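Long-range contacts in type IV pilus assembly protein PilF (Thermus thermophilus HB8, PDB 5OIU), which probably hydrolyses ATP as a hexameric AAA+ motor to power the assembly of type IV pili: residues C[8-12]-C[59-64]; C[30-34]-C[101-105]; C[200-205]-C[224-229]; C[269-275]-C[332-337]; C[285-291]-C[310-316]. One frame throughout, in Å; residues are numbered along the deposited sequence.

In the fold
From the N terminus, interaction 1 closes the first loop by packing helix 6-22 on helix 57-67. Interaction 2 crosses it: its segment 30-34 lies within that loop and its partner 101-105 beyond it. The two touch, Ile61 CD1 lying 3.5 Å from Glu105 O, and together they tie two helices to the six-stranded antiparallel sheet. Interaction 3 follows in series and joins two helices beside the ATP-binding sheet. Interaction 4 pairs the last two strands of that sheet. The chain between its strands contains interaction 5, the small ribbon at the zinc site, whose centre lies about 31 Å from that of interaction 4.

Interaction 1: C[8-12]-C[59-64]; sequences AQKFV and AVISVV
Ala8 and Val60 come within 4.9 Å CA to CA where the axes of helix segments 8-12 and 59-64 cross at -64°, 8.7 Å apart at their closest. The small side chain of Ala8 allows this approach. Its CB meets Ala59 CB at 3.6 Å and also faces one methyl each of Val60 and Val63. One turn later, Val12 continues the apolar seam. With CG1 anti to the backbone N (chi1 178°), Val12 leaves CG2 to do most of the touching. Val12 CG2 lies 3.7 Å from Val64 CG2 and 3.8 Å from Val63 CG1. Val12 and Val63 run alongside each other in opposite senses.

The pair of helices lies against the six-stranded antiparallel sheet of the N-terminal part of the chain. Phe11 and Val60 both reach Leu52 of strand 45-52, while Ile61 turns to Glu105 and Ala107 of strand 104-111. The helix pair and sheet thus form a layered alpha/beta unit, consistent with the N-terminal domain of secretion ATPases.

Val63 sits at the middle of the seam and uses both branches. Val63 CG2 approaches Ala8 CB at 3.8 Å and the backbone at Gln9 N. The other branch meets the aliphatic part of Gln9, which lies across Val63 with Gln9 CG 3.7 Å from Val63 CG1. Replacing Val63 with an alanine would probably open a gap between Ala8, Gln9 and Val12, leaving Val12 CG2 with Val64 as its main close neighbour. On the side facing strand 45-52, Phe11 CD2 rests 4.1 Å from Val60 CG2, which also borders Ala8.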
# COMPACT_ATOMS: atom_id res chain seq x y z
N ALA C 8 -15.15 -45.61 19.41
CA ALA C 8 -13.97 -44.93 18.91
C ALA C 8 -13.17 -44.31 20.05
O ALA C 8 -11.93 -44.40 20.07
CB ALA C 8 -14.37 -43.87 17.88
N GLN C 9 -13.85 -43.69 21.01
CA GLN C 9 -13.16 -43.01 22.11
C GLN C 9 -12.34 -43.99 22.93
O GLN C 9 -11.24 -43.67 23.39
CB GLN C 9 -14.16 -42.29 23.00
CG GLN C 9 -13.67 -40.97 23.53
CD GLN C 9 -14.81 -40.09 23.93
OE1 GLN C 9 -15.87 -40.10 23.29
NE2 GLN C 9 -14.61 -39.31 24.99
N LYS C 10 -12.88 -45.19 23.13
CA LYS C 10 -12.17 -46.22 23.88
C LYS C 10 -10.97 -46.72 23.11
O LYS C 10 -9.95 -47.10 23.71
CB LYS C 10 -13.14 -47.36 24.22
CG LYS C 10 -12.49 -48.60 24.80
CD LYS C 10 -13.53 -49.63 25.23
CE LYS C 10 -12.87 -50.87 25.81
NZ LYS C 10 -12.64 -51.90 24.78
N PHE C 11 -11.06 -46.72 21.78
CA PHE C 11 -9.92 -47.14 20.97
C PHE C 11 -8.78 -46.13 21.06
O PHE C 11 -7.63 -46.51 21.32
CB PHE C 11 -10.35 -47.33 19.52
CG PHE C 11 -9.23 -47.70 18.62
CD1 PHE C 11 -8.79 -49.01 18.55
CD2 PHE C 11 -8.56 -46.73 17.88
CE1 PHE C 11 -7.73 -49.37 17.74
CE2 PHE C 11 -7.51 -47.06 17.07
CZ PHE C 11 -7.09 -48.39 17.00
N VAL C 12 -9.08 -44.85 20.84
CA VAL C 12 -8.03 -43.84 20.91
C VAL C 12 -7.31 -43.95 22.24
O VAL C 12 -6.08 -44.07 22.30
CB VAL C 12 -8.61 -42.43 20.67
CG1 VAL C 12 -7.53 -41.37 20.80
CG2 VAL C 12 -9.24 -42.35 19.31
N ALA C 59 -15.36 -41.82 12.92
CA ALA C 59 -15.53 -41.78 14.37
C ALA C 59 -14.19 -41.62 15.08
O ALA C 59 -14.04 -40.77 15.97
CB ALA C 59 -16.23 -43.05 14.85
N VAL C 60 -13.20 -42.44 14.71
CA VAL C 60 -11.88 -42.36 15.31
C VAL C 60 -11.27 -40.98 15.07
O VAL C 60 -10.77 -40.32 15.99
CB VAL C 60 -10.98 -43.49 14.78
CG1 VAL C 60 -9.51 -43.15 14.94
CG2 VAL C 60 -11.30 -44.77 15.50
N ILE C 61 -11.31 -40.52 13.81
CA ILE C 61 -10.79 -39.19 13.46
C ILE C 61 -11.55 -38.10 14.20
O ILE C 61 -10.99 -37.03 14.49
CB ILE C 61 -10.84 -39.01 11.93
CG1 ILE C 61 -9.74 -39.83 11.28
CG2 ILE C 61 -10.69 -37.54 11.50
CD1 ILE C 61 -8.38 -39.19 11.40
N SER C 62 -12.81 -38.34 14.54
CA SER C 62 -13.56 -37.32 15.27
C SER C 62 -13.06 -37.20 16.71
O SER C 62 -12.84 -36.10 17.21
CB SER C 62 -15.05 -37.64 15.24
OG SER C 62 -15.82 -36.45 15.34
N VAL C 63 -12.86 -38.34 17.38
CA VAL C 63 -12.35 -38.32 18.75
C VAL C 63 -11.00 -37.63 18.79
O VAL C 63 -10.72 -36.79 19.65
CB VAL C 63 -12.24 -39.75 19.31
CG1 VAL C 63 -11.65 -39.72 20.69
CG2 VAL C 63 -13.61 -40.40 19.33
N VAL C 64 -10.14 -37.98 17.84
CA VAL C 64 -8.80 -37.43 17.79
C VAL C 64 -8.83 -35.93 17.46
O VAL C 64 -8.07 -35.14 18.03
CB VAL C 64 -7.99 -38.25 16.77
CG1 VAL C 64 -6.73 -37.57 16.43
CG2 VAL C 64 -7.72 -39.61 17.34

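Interaction 2: C[30-34]-C[101-105]; sequences EPRQN and TVYGE
Tyr103 has CG anti to its own carbonyl carbon (chi1 -65°), which lays its ring against the backbone of Arg32 and Gln33. Gln33 N stands 3.5 Å above the ring plane, over its centre. Gln33 CA makes a CH-pi contact, 3.7 Å from the Tyr103 ring centroid. Val102 CG1 covers part of the opposite face. The Gln33 side chain crosses the phenol end, with CB 3.6 Å from Tyr103 OH. That hydroxyl is hydrogen-bonded to Glu183 of the second subunit, so the ring also takes part in the subunit interface.

Pro31 fills the other half of the contact. Its CB meets Tyr103 CB at 3.7 Å, and its CD lies 3.5 Å from Glu105 O. Thr101 to Gly104 form a type I turn. Thr101 OG1 accepts from Tyr103 N, an ST turn, and donates to Gly104 O at 2.7 Å. Thr101 N reaches the same oxygen from the opposite face of its plane, so two bonds grip it.

Strands 26-31 and 104-111 are antiparallel neighbours in the sheet. Helix 57-67 lies over them, where Leu57 touches Pro31 and Lys65 pairs with Glu105.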
# COMPACT_ATOMS: atom_id res chain seq x y z
N GLU C 30 -3.87 -44.85 9.53
CA GLU C 30 -3.91 -44.75 8.07
C GLU C 30 -5.14 -45.43 7.49
O GLU C 30 -5.23 -46.67 7.55
CB GLU C 30 -2.66 -45.37 7.44
CG GLU C 30 -1.35 -45.15 8.19
CD GLU C 30 -0.14 -45.47 7.31
OE1 GLU C 30 0.90 -44.79 7.44
OE2 GLU C 30 -0.25 -46.40 6.46
N PRO C 31 -6.05 -44.70 6.86
CA PRO C 31 -7.05 -45.37 6.01
C PRO C 31 -6.36 -45.99 4.79
O PRO C 31 -5.52 -45.37 4.15
CB PRO C 31 -7.99 -44.23 5.62
CG PRO C 31 -7.11 -43.03 5.62
CD PRO C 31 -6.09 -43.24 6.72
N ARG C 32 -6.71 -47.24 4.50
CA ARG C 32 -6.24 -47.95 3.32
C ARG C 32 -7.45 -48.30 2.44
O ARG C 32 -8.56 -47.81 2.65
CB ARG C 32 -5.42 -49.19 3.73
CG ARG C 32 -3.97 -48.87 4.11
CD ARG C 32 -3.24 -50.04 4.80
NE ARG C 32 -2.00 -49.59 5.45
CZ ARG C 32 -1.17 -50.37 6.14
NH1 ARG C 32 -0.08 -49.86 6.71
NH2 ARG C 32 -1.44 -51.67 6.27
N GLN C 33 -7.24 -49.17 1.45
CA GLN C 33 -8.31 -49.45 0.50
C GLN C 33 -9.46 -50.20 1.16
O GLN C 33 -10.63 -49.84 0.97
CB GLN C 33 -7.77 -50.25 -0.68
CG GLN C 33 -8.71 -50.38 -1.85
CD GLN C 33 -8.03 -51.08 -3.01
OE1 GLN C 33 -7.36 -52.10 -2.82
NE2 GLN C 33 -8.17 -50.51 -4.21
N ASN C 34 -9.15 -51.22 1.96
CA ASN C 34 -10.17 -52.07 2.57
C ASN C 34 -10.19 -52.06 4.09
O ASN C 34 -11.08 -52.70 4.67
CB ASN C 34 -10.01 -53.49 2.04
CG ASN C 34 -10.20 -53.54 0.55
OD1 ASN C 34 -9.29 -53.88 -0.20
ND2 ASN C 34 -11.39 -53.13 0.11
N THR C 101 -6.13 -37.98 2.59
CA THR C 101 -5.54 -38.93 1.66
C THR C 101 -6.63 -39.45 0.74
O THR C 101 -7.80 -39.06 0.83
CB THR C 101 -4.87 -40.12 2.36
OG1 THR C 101 -5.88 -41.00 2.88
CG2 THR C 101 -3.96 -39.65 3.47
N VAL C 102 -6.23 -40.35 -0.16
CA VAL C 102 -7.15 -40.94 -1.11
C VAL C 102 -8.24 -41.75 -0.42
O VAL C 102 -9.34 -41.88 -0.95
CB VAL C 102 -6.34 -41.78 -2.11
CG1 VAL C 102 -7.17 -42.92 -2.69
CG2 VAL C 102 -5.77 -40.86 -3.21
N TYR C 103 -7.97 -42.26 0.78
CA TYR C 103 -8.89 -43.16 1.47
C TYR C 103 -9.57 -42.52 2.67
O TYR C 103 -10.29 -43.22 3.40
CB TYR C 103 -8.16 -44.43 1.88
CG TYR C 103 -7.68 -45.25 0.71
CD1 TYR C 103 -8.55 -45.60 -0.33
CD2 TYR C 103 -6.36 -45.68 0.62
CE1 TYR C 103 -8.12 -46.36 -1.40
CE2 TYR C 103 -5.92 -46.43 -0.45
CZ TYR C 103 -6.80 -46.78 -1.45
OH TYR C 103 -6.36 -47.54 -2.51
N GLY C 104 -9.38 -41.22 2.90
CA GLY C 104 -9.90 -40.53 4.05
C GLY C 104 -8.78 -39.78 4.74
O GLY C 104 -7.73 -39.52 4.15
N GLU C 105 -8.99 -39.43 6.00
CA GLU C 105 -8.02 -38.64 6.74
C GLU C 105 -7.08 -39.54 7.53
O GLU C 105 -7.51 -40.44 8.26
CB GLU C 105 -8.72 -37.66 7.68
CG GLU C 105 -9.54 -36.64 6.94
CD GLU C 105 -10.16 -35.64 7.87
OE1 GLU C 105 -11.27 -35.92 8.37
OE2 GLU C 105 -9.52 -34.59 8.12

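Interaction 3: C[200-205]-C[224-229]; sequences FARALR and ETAKIA
Phe200 opens the contact with its CB, 3.4 Å from Thr225 OG1, before its ring leads away to Ile176 of strand 173-177. Ala201 comes next. Its CB meets Glu224 CB at 4.0 Å, and it also borders Thr225. Leu204 holds the centre. With CG anti to the backbone N (chi1 -165°), its CD2 reaches a spot bordered by Thr225, Ile228 and Ala229. Leu204 CG lies 3.6 Å from Ile228 CG2, and Leu204 CD2 lies 4.0 Å from Ala229 CB.

Arg205 closes the row from the solvent side. A bend at chi3 (-87°) turns the guanidinium over Ile228. Ile228 CD1 lies under one face, 3.2 Å from Arg205 NH2. Glu224 OE2 is at the edge, near the guanidinium plane, in a long salt bridge of 3.7 Å to Arg205 NH2. A water links the two charges, accepting from Arg205 NH2 at 3.0 Å and donating to Glu224 OE2.

The axes of segments 200-205 and 224-229 run 20° from parallel. Leu204 and Thr225 also touch Val217 of strand 214-217. Helix 223-235 forms the beta-alpha-beta crossover from that strand to its parallel neighbour 238-243, as is typical of P-loop NTPases.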
# COMPACT_ATOMS: atom_id res chain seq x y z
N PHE C 200 -9.26 -13.95 25.23
CA PHE C 200 -8.03 -13.21 25.48
C PHE C 200 -8.35 -11.75 25.75
O PHE C 200 -7.99 -11.20 26.80
CB PHE C 200 -7.08 -13.36 24.29
CG PHE C 200 -6.17 -14.57 24.38
CD1 PHE C 200 -5.13 -14.61 25.28
CD2 PHE C 200 -6.36 -15.65 23.55
CE1 PHE C 200 -4.30 -15.70 25.37
CE2 PHE C 200 -5.52 -16.75 23.62
CZ PHE C 200 -4.50 -16.77 24.54
N ALA C 201 -9.06 -11.11 24.82
CA ALA C 201 -9.30 -9.68 24.93
C ALA C 201 -10.08 -9.34 26.18
O ALA C 201 -9.75 -8.39 26.88
CB ALA C 201 -10.04 -9.15 23.69
N ARG C 202 -11.13 -10.11 26.47
CA ARG C 202 -11.97 -9.80 27.62
C ARG C 202 -11.19 -9.95 28.93
O ARG C 202 -11.31 -9.10 29.82
CB ARG C 202 -13.21 -10.68 27.62
CG ARG C 202 -14.03 -10.59 28.90
CD ARG C 202 -14.81 -9.29 28.97
NE ARG C 202 -15.72 -9.26 30.12
CZ ARG C 202 -16.81 -10.01 30.24
NH1 ARG C 202 -17.16 -10.85 29.26
NH2 ARG C 202 -17.57 -9.91 31.33
N ALA C 203 -10.37 -11.00 29.04
CA ALA C 203 -9.50 -11.14 30.20
C ALA C 203 -8.47 -10.02 30.27
O ALA C 203 -8.26 -9.42 31.33
CB ALA C 203 -8.81 -12.50 30.18
N LEU C 204 -7.82 -9.72 29.14
CA LEU C 204 -6.73 -8.75 29.16
C LEU C 204 -7.22 -7.36 29.58
O LEU C 204 -6.53 -6.63 30.30
CB LEU C 204 -6.06 -8.71 27.78
CG LEU C 204 -4.69 -8.06 27.59
CD1 LEU C 204 -3.77 -8.47 28.71
CD2 LEU C 204 -4.08 -8.41 26.22
N ARG C 205 -8.43 -7.00 29.15
CA ARG C 205 -9.01 -5.72 29.55
C ARG C 205 -9.30 -5.69 31.05
O ARG C 205 -9.09 -4.67 31.72
CB ARG C 205 -10.28 -5.45 28.75
CG ARG C 205 -10.59 -3.99 28.59
CD ARG C 205 -11.71 -3.77 27.55
NE ARG C 205 -11.29 -3.66 26.14
CZ ARG C 205 -10.45 -2.75 25.65
NH1 ARG C 205 -9.87 -1.85 26.47
NH2 ARG C 205 -10.16 -2.74 24.34
N GLU C 224 -7.99 -7.03 18.64
CA GLU C 224 -8.29 -6.45 19.95
C GLU C 224 -7.21 -6.77 20.98
O GLU C 224 -6.79 -5.89 21.75
CB GLU C 224 -9.66 -6.94 20.43
CG GLU C 224 -10.54 -5.87 21.07
CD GLU C 224 -10.63 -4.59 20.22
OE1 GLU C 224 -10.58 -4.68 18.96
OE2 GLU C 224 -10.76 -3.48 20.81
N THR C 225 -6.73 -8.02 20.98
CA THR C 225 -5.70 -8.44 21.92
C THR C 225 -4.37 -7.74 21.64
O THR C 225 -3.70 -7.28 22.57
CB THR C 225 -5.51 -9.96 21.88
OG1 THR C 225 -6.71 -10.61 22.34
CG2 THR C 225 -4.32 -10.38 22.74
N ALA C 226 -3.98 -7.65 20.36
CA ALA C 226 -2.75 -6.94 20.03
C ALA C 226 -2.83 -5.48 20.46
O ALA C 226 -1.85 -4.91 20.93
CB ALA C 226 -2.46 -7.05 18.53
N LYS C 227 -4.00 -4.86 20.31
CA LYS C 227 -4.08 -3.45 20.65
C LYS C 227 -4.07 -3.26 22.16
O LYS C 227 -3.35 -2.39 22.66
CB LYS C 227 -5.32 -2.82 19.99
CG LYS C 227 -5.00 -1.90 18.78
CD LYS C 227 -4.41 -0.51 19.22
CE LYS C 227 -3.78 0.31 18.06
NZ LYS C 227 -2.55 1.06 18.47
N ILE C 228 -4.81 -4.08 22.91
CA ILE C 228 -4.78 -3.97 24.37
C ILE C 228 -3.39 -4.30 24.92
O ILE C 228 -2.89 -3.64 25.83
CB ILE C 228 -5.86 -4.85 25.01
CG1 ILE C 228 -7.25 -4.37 24.60
CG2 ILE C 228 -5.73 -4.84 26.51
CD1 ILE C 228 -8.32 -5.36 24.88
N ALA C 229 -2.74 -5.31 24.36
CA ALA C 229 -1.40 -5.65 24.84
C ALA C 229 -0.42 -4.51 24.58
O ALA C 229 0.40 -4.19 25.44
CB ALA C 229 -0.92 -6.95 24.21
O HOH W 1 -9.14 -1.10 21.98

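Interaction 4: C[269-275]-C[332-337]; sequences LIGVLSQ and HELLVV
Val272 N donates to Leu335 O at 2.8 Å, and Leu335 N returns a bond of the same length to Val272 O. The next hydrogen-bonded pair repeats this: Ser274 N reaches Glu333 O at 2.8 Å, and Glu333 N reaches Ser274 O at 2.9 Å. A weak bond from Val337 N to Ile270 O ends the ladder. The strands run antiparallel, 168° apart. Gly271 with Val336, Leu273 with Leu334 and Gln275 with His332 are the non-hydrogen-bonded pairs. Gly271 CA comes close to Leu335 O.

On the face of Leu273 and Leu334, Leu273 CD1 bends over the neighbouring strand to 3.5 Å from Glu333 O and also meets Leu334 CB. Helix 128-138 covers Leu334 and Val336. The other face carries Val272 and Leu335, which pack on helix 248-257. Glu333 OE2 on that face is bonded to Leu366 N. At one end Val337 CG2 meets Leu269 CD2 at 4.0 Å.

At the other end Gln275 has CG between its backbone N and carbonyl carbon (chi1 61°), and it extends beside His332 in the same direction. Gln275 OE1 lies near the plane of the His332 ring, at its edge, 4.0 Å from CD2. Thr158 OG1 and Ser153 O bind the two ends of the Gln275 amide. Phe126 stacks with His332.

Strand 269-281 also pairs in parallel with strand 143-148, which leads into the P-loop. Strand 328-336 thus adds an antiparallel border to the nucleotide-binding sheet of this AAA+ ATPase, and the Gln275 side chain lies about 5 Å from the bound ATP at the nearest atoms.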
# COMPACT_ATOMS: atom_id res chain seq x y z
N LEU C 269 7.31 -1.55 21.82
CA LEU C 269 8.07 -2.77 21.58
C LEU C 269 9.49 -2.59 22.08
O LEU C 269 10.18 -1.66 21.67
CB LEU C 269 8.05 -3.10 20.10
CG LEU C 269 8.78 -4.39 19.73
CD1 LEU C 269 8.03 -5.55 20.28
CD2 LEU C 269 8.91 -4.51 18.23
N ILE C 270 9.93 -3.47 22.97
CA ILE C 270 11.30 -3.38 23.44
C ILE C 270 12.19 -4.41 22.77
O ILE C 270 13.41 -4.21 22.72
CB ILE C 270 11.40 -3.51 24.97
CG1 ILE C 270 10.60 -4.70 25.46
CG2 ILE C 270 10.86 -2.28 25.64
CD1 ILE C 270 10.61 -4.82 26.96
N GLY C 271 11.63 -5.48 22.23
CA GLY C 271 12.43 -6.47 21.54
C GLY C 271 11.58 -7.61 21.04
O GLY C 271 10.43 -7.79 21.47
N VAL C 272 12.16 -8.37 20.11
CA VAL C 272 11.53 -9.57 19.56
C VAL C 272 12.54 -10.70 19.61
O VAL C 272 13.67 -10.56 19.14
CB VAL C 272 11.04 -9.36 18.11
CG1 VAL C 272 10.27 -10.58 17.65
CG2 VAL C 272 10.15 -8.13 18.04
N LEU C 273 12.13 -11.83 20.17
CA LEU C 273 12.94 -13.04 20.19
C LEU C 273 12.28 -14.06 19.27
O LEU C 273 11.12 -14.41 19.47
CB LEU C 273 13.06 -13.61 21.59
CG LEU C 273 13.86 -14.89 21.52
CD1 LEU C 273 15.31 -14.52 21.30
CD2 LEU C 273 13.70 -15.67 22.80
N SER C 274 13.03 -14.52 18.27
CA SER C 274 12.62 -15.62 17.41
C SER C 274 13.46 -16.85 17.71
O SER C 274 14.68 -16.74 17.89
CB SER C 274 12.78 -15.27 15.93
OG SER C 274 12.08 -16.21 15.15
N GLN C 275 12.84 -18.02 17.75
CA GLN C 275 13.67 -19.17 18.05
C GLN C 275 13.22 -20.43 17.30
O GLN C 275 12.12 -20.50 16.74
CB GLN C 275 13.73 -19.42 19.56
CG GLN C 275 12.43 -19.73 20.28
CD GLN C 275 12.69 -20.01 21.77
OE1 GLN C 275 13.04 -19.12 22.54
NE2 GLN C 275 12.56 -21.27 22.16
N HIS C 332 18.68 -18.87 18.42
CA HIS C 332 18.00 -17.63 18.74
C HIS C 332 18.30 -16.51 17.75
O HIS C 332 19.39 -16.42 17.18
CB HIS C 332 18.38 -17.16 20.12
CG HIS C 332 18.08 -18.15 21.20
ND1 HIS C 332 19.06 -18.85 21.86
CD2 HIS C 332 16.90 -18.53 21.75
CE1 HIS C 332 18.51 -19.64 22.76
NE2 HIS C 332 17.20 -19.46 22.72
N GLU C 333 17.31 -15.65 17.58
CA GLU C 333 17.45 -14.39 16.88
C GLU C 333 16.81 -13.31 17.75
O GLU C 333 15.59 -13.37 18.00
CB GLU C 333 16.76 -14.47 15.52
CG GLU C 333 17.15 -13.40 14.57
CD GLU C 333 16.58 -13.66 13.21
OE1 GLU C 333 15.37 -13.39 13.03
OE2 GLU C 333 17.33 -14.17 12.35
N LEU C 334 17.61 -12.34 18.22
CA LEU C 334 17.16 -11.35 19.22
C LEU C 334 17.26 -9.95 18.64
O LEU C 334 18.35 -9.36 18.58
CB LEU C 334 17.94 -11.45 20.53
CG LEU C 334 17.60 -10.37 21.58
CD1 LEU C 334 16.12 -10.31 21.94
CD2 LEU C 334 18.44 -10.52 22.86
N LEU C 335 16.11 -9.41 18.25
CA LEU C 335 15.99 -8.06 17.73
C LEU C 335 15.71 -7.13 18.90
O LEU C 335 14.60 -7.12 19.44
CB LEU C 335 14.87 -7.98 16.69
CG LEU C 335 14.77 -6.74 15.81
CD1 LEU C 335 13.93 -7.03 14.59
CD2 LEU C 335 14.16 -5.57 16.56
N VAL C 336 16.73 -6.35 19.30
CA VAL C 336 16.62 -5.35 20.35
C VAL C 336 16.36 -4.00 19.70
O VAL C 336 17.14 -3.55 18.85
CB VAL C 336 17.88 -5.31 21.24
CG1 VAL C 336 17.71 -4.30 22.36
CG2 VAL C 336 18.16 -6.68 21.81
N VAL C 337 15.28 -3.35 20.11
CA VAL C 337 14.79 -2.14 19.45
C VAL C 337 15.56 -0.92 19.96
O VAL C 337 15.64 -0.68 21.17
CB VAL C 337 13.28 -1.98 19.69
CG1 VAL C 337 12.78 -0.66 19.13
CG2 VAL C 337 12.54 -3.16 19.09

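Interaction 5: C[285-291]-C[310-316]; sequences CKVEVKP and RLYKGMG. With ZN (zinc ion), chain S.
Arg310 meets Glu288 and Lys290 at one end of a two-stranded antiparallel ribbon, 286-289 with 311-314, whose other end joins a cysteine zinc site. Arg310 CB lies 4.0 Å from Glu288 CD. Its CG is 3.4 Å from Glu288 OE1. A bend at chi2 (28°) then carries CD to the border of Pro291. Beyond NE, one face of the guanidinium receives Lys290 CD, offset toward the rim. At the tip NH2 faces Lys290 NZ, two like charges whose modelled closeness is doubtful. An alanine in place of Arg310 keeps only CB, and would probably leave a gap beside Glu288 OE1 where CG now sits and Lys290 CD without the flat group beneath it.

Further along, Glu288 runs alongside Tyr312, with Glu288 CG 3.6 Å from Tyr312 CE2. On the other face Val289 CG2 packs on Leu311 CB at 3.7 Å. Val287 N and Lys313 N exchange backbone bonds with each other's carbonyl oxygens.

Met315 N donates to Cys285 O at 3.0 Å. Cys282 and Cys320 also bind the zinc ion, and Cys317 belongs to the site. Cys285 SG lies 2.4 Å from the zinc ion and accepts a weak bond from Gly316 N at 3.1 Å.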
# COMPACT_ATOMS: atom_id res chain seq x y z
N CYS C 285 28.65 -40.99 20.29
CA CYS C 285 29.15 -41.30 18.95
C CYS C 285 29.51 -40.04 18.18
O CYS C 285 29.57 -40.06 16.95
CB CYS C 285 28.12 -42.11 18.17
SG CYS C 285 26.56 -41.30 18.02
N LYS C 286 29.75 -38.93 18.87
CA LYS C 286 30.08 -37.70 18.19
C LYS C 286 31.44 -37.84 17.51
O LYS C 286 32.33 -38.54 17.98
CB LYS C 286 30.09 -36.52 19.17
CG LYS C 286 30.25 -35.17 18.50
CD LYS C 286 30.51 -34.04 19.49
CE LYS C 286 29.28 -33.68 20.28
NZ LYS C 286 29.48 -32.36 20.97
N VAL C 287 31.59 -37.15 16.38
CA VAL C 287 32.78 -37.31 15.55
C VAL C 287 32.97 -36.04 14.73
O VAL C 287 32.01 -35.30 14.49
CB VAL C 287 32.64 -38.58 14.67
CG1 VAL C 287 31.65 -38.35 13.55
CG2 VAL C 287 33.95 -38.92 14.10
N GLU C 288 34.21 -35.77 14.34
CA GLU C 288 34.50 -34.58 13.55
C GLU C 288 34.23 -34.82 12.08
O GLU C 288 34.29 -35.96 11.59
CB GLU C 288 35.95 -34.14 13.74
CG GLU C 288 36.14 -33.17 14.88
CD GLU C 288 37.54 -32.57 14.95
OE1 GLU C 288 38.31 -32.72 13.98
OE2 GLU C 288 37.85 -31.94 15.99
N VAL C 289 33.90 -33.75 11.36
CA VAL C 289 33.92 -33.75 9.91
C VAL C 289 34.68 -32.52 9.46
O VAL C 289 34.58 -31.45 10.08
CB VAL C 289 32.51 -33.81 9.27
CG1 VAL C 289 31.65 -34.86 9.93
CG2 VAL C 289 31.83 -32.47 9.34
N LYS C 290 35.51 -32.68 8.44
CA LYS C 290 36.17 -31.53 7.85
C LYS C 290 35.11 -30.76 7.09
O LYS C 290 34.49 -31.32 6.18
CB LYS C 290 37.32 -31.96 6.94
CG LYS C 290 37.98 -30.82 6.17
CD LYS C 290 38.53 -29.74 7.09
CE LYS C 290 38.93 -28.49 6.29
NZ LYS C 290 40.14 -27.81 6.85
N PRO C 291 34.82 -29.52 7.46
CA PRO C 291 33.87 -28.73 6.69
C PRO C 291 34.50 -28.23 5.40
O PRO C 291 35.71 -28.05 5.30
CB PRO C 291 33.55 -27.57 7.63
CG PRO C 291 34.79 -27.40 8.43
CD PRO C 291 35.35 -28.79 8.62
N ARG C 310 35.82 -26.68 12.91
CA ARG C 310 35.45 -28.07 12.68
C ARG C 310 33.96 -28.23 12.98
O ARG C 310 33.39 -27.44 13.73
CB ARG C 310 36.29 -29.03 13.55
CG ARG C 310 37.55 -29.64 12.86
CD ARG C 310 38.15 -28.72 11.76
NE ARG C 310 39.57 -28.92 11.43
CZ ARG C 310 40.23 -28.24 10.48
NH1 ARG C 310 41.52 -28.48 10.26
NH2 ARG C 310 39.61 -27.30 9.77
N LEU C 311 33.34 -29.22 12.36
CA LEU C 311 31.93 -29.56 12.54
C LEU C 311 31.81 -31.00 13.02
O LEU C 311 32.79 -31.75 13.01
CB LEU C 311 31.11 -29.38 11.25
CG LEU C 311 30.84 -28.01 10.64
CD1 LEU C 311 30.21 -28.21 9.26
CD2 LEU C 311 29.96 -27.10 11.52
N TYR C 312 30.60 -31.39 13.40
CA TYR C 312 30.39 -32.65 14.11
C TYR C 312 29.10 -33.30 13.65
O TYR C 312 28.18 -32.63 13.17
CB TYR C 312 30.35 -32.42 15.65
CG TYR C 312 31.57 -31.70 16.16
CD1 TYR C 312 31.69 -30.31 16.05
CD2 TYR C 312 32.63 -32.40 16.71
CE1 TYR C 312 32.83 -29.66 16.48
CE2 TYR C 312 33.77 -31.75 17.15
CZ TYR C 312 33.87 -30.39 17.04
OH TYR C 312 35.01 -29.78 17.48
N LYS C 313 29.05 -34.62 13.78
CA LYS C 313 27.81 -35.37 13.63
C LYS C 313 27.86 -36.56 14.57
O LYS C 313 28.88 -36.87 15.17
CB LYS C 313 27.58 -35.82 12.18
CG LYS C 313 28.31 -37.10 11.79
CD LYS C 313 28.03 -37.50 10.34
CE LYS C 313 27.85 -39.04 10.18
NZ LYS C 313 28.36 -39.62 8.88
N GLY C 314 26.70 -37.23 14.71
CA GLY C 314 26.61 -38.45 15.47
C GLY C 314 26.62 -39.66 14.55
O GLY C 314 25.76 -39.79 13.67
N MET C 315 27.60 -40.55 14.76
CA MET C 315 27.70 -41.73 13.91
C MET C 315 26.59 -42.73 14.18
O MET C 315 26.33 -43.58 13.32
CB MET C 315 29.06 -42.40 14.08
CG MET C 315 30.12 -41.92 13.10
SD MET C 315 29.57 -42.07 11.38
CE MET C 315 30.89 -41.21 10.52
N GLY C 316 25.92 -42.62 15.33
CA GLY C 316 24.83 -43.51 15.68
C GLY C 316 25.29 -44.62 16.61
O GLY C 316 26.23 -45.35 16.27
ZN ZN S . 24.96 -42.03 19.72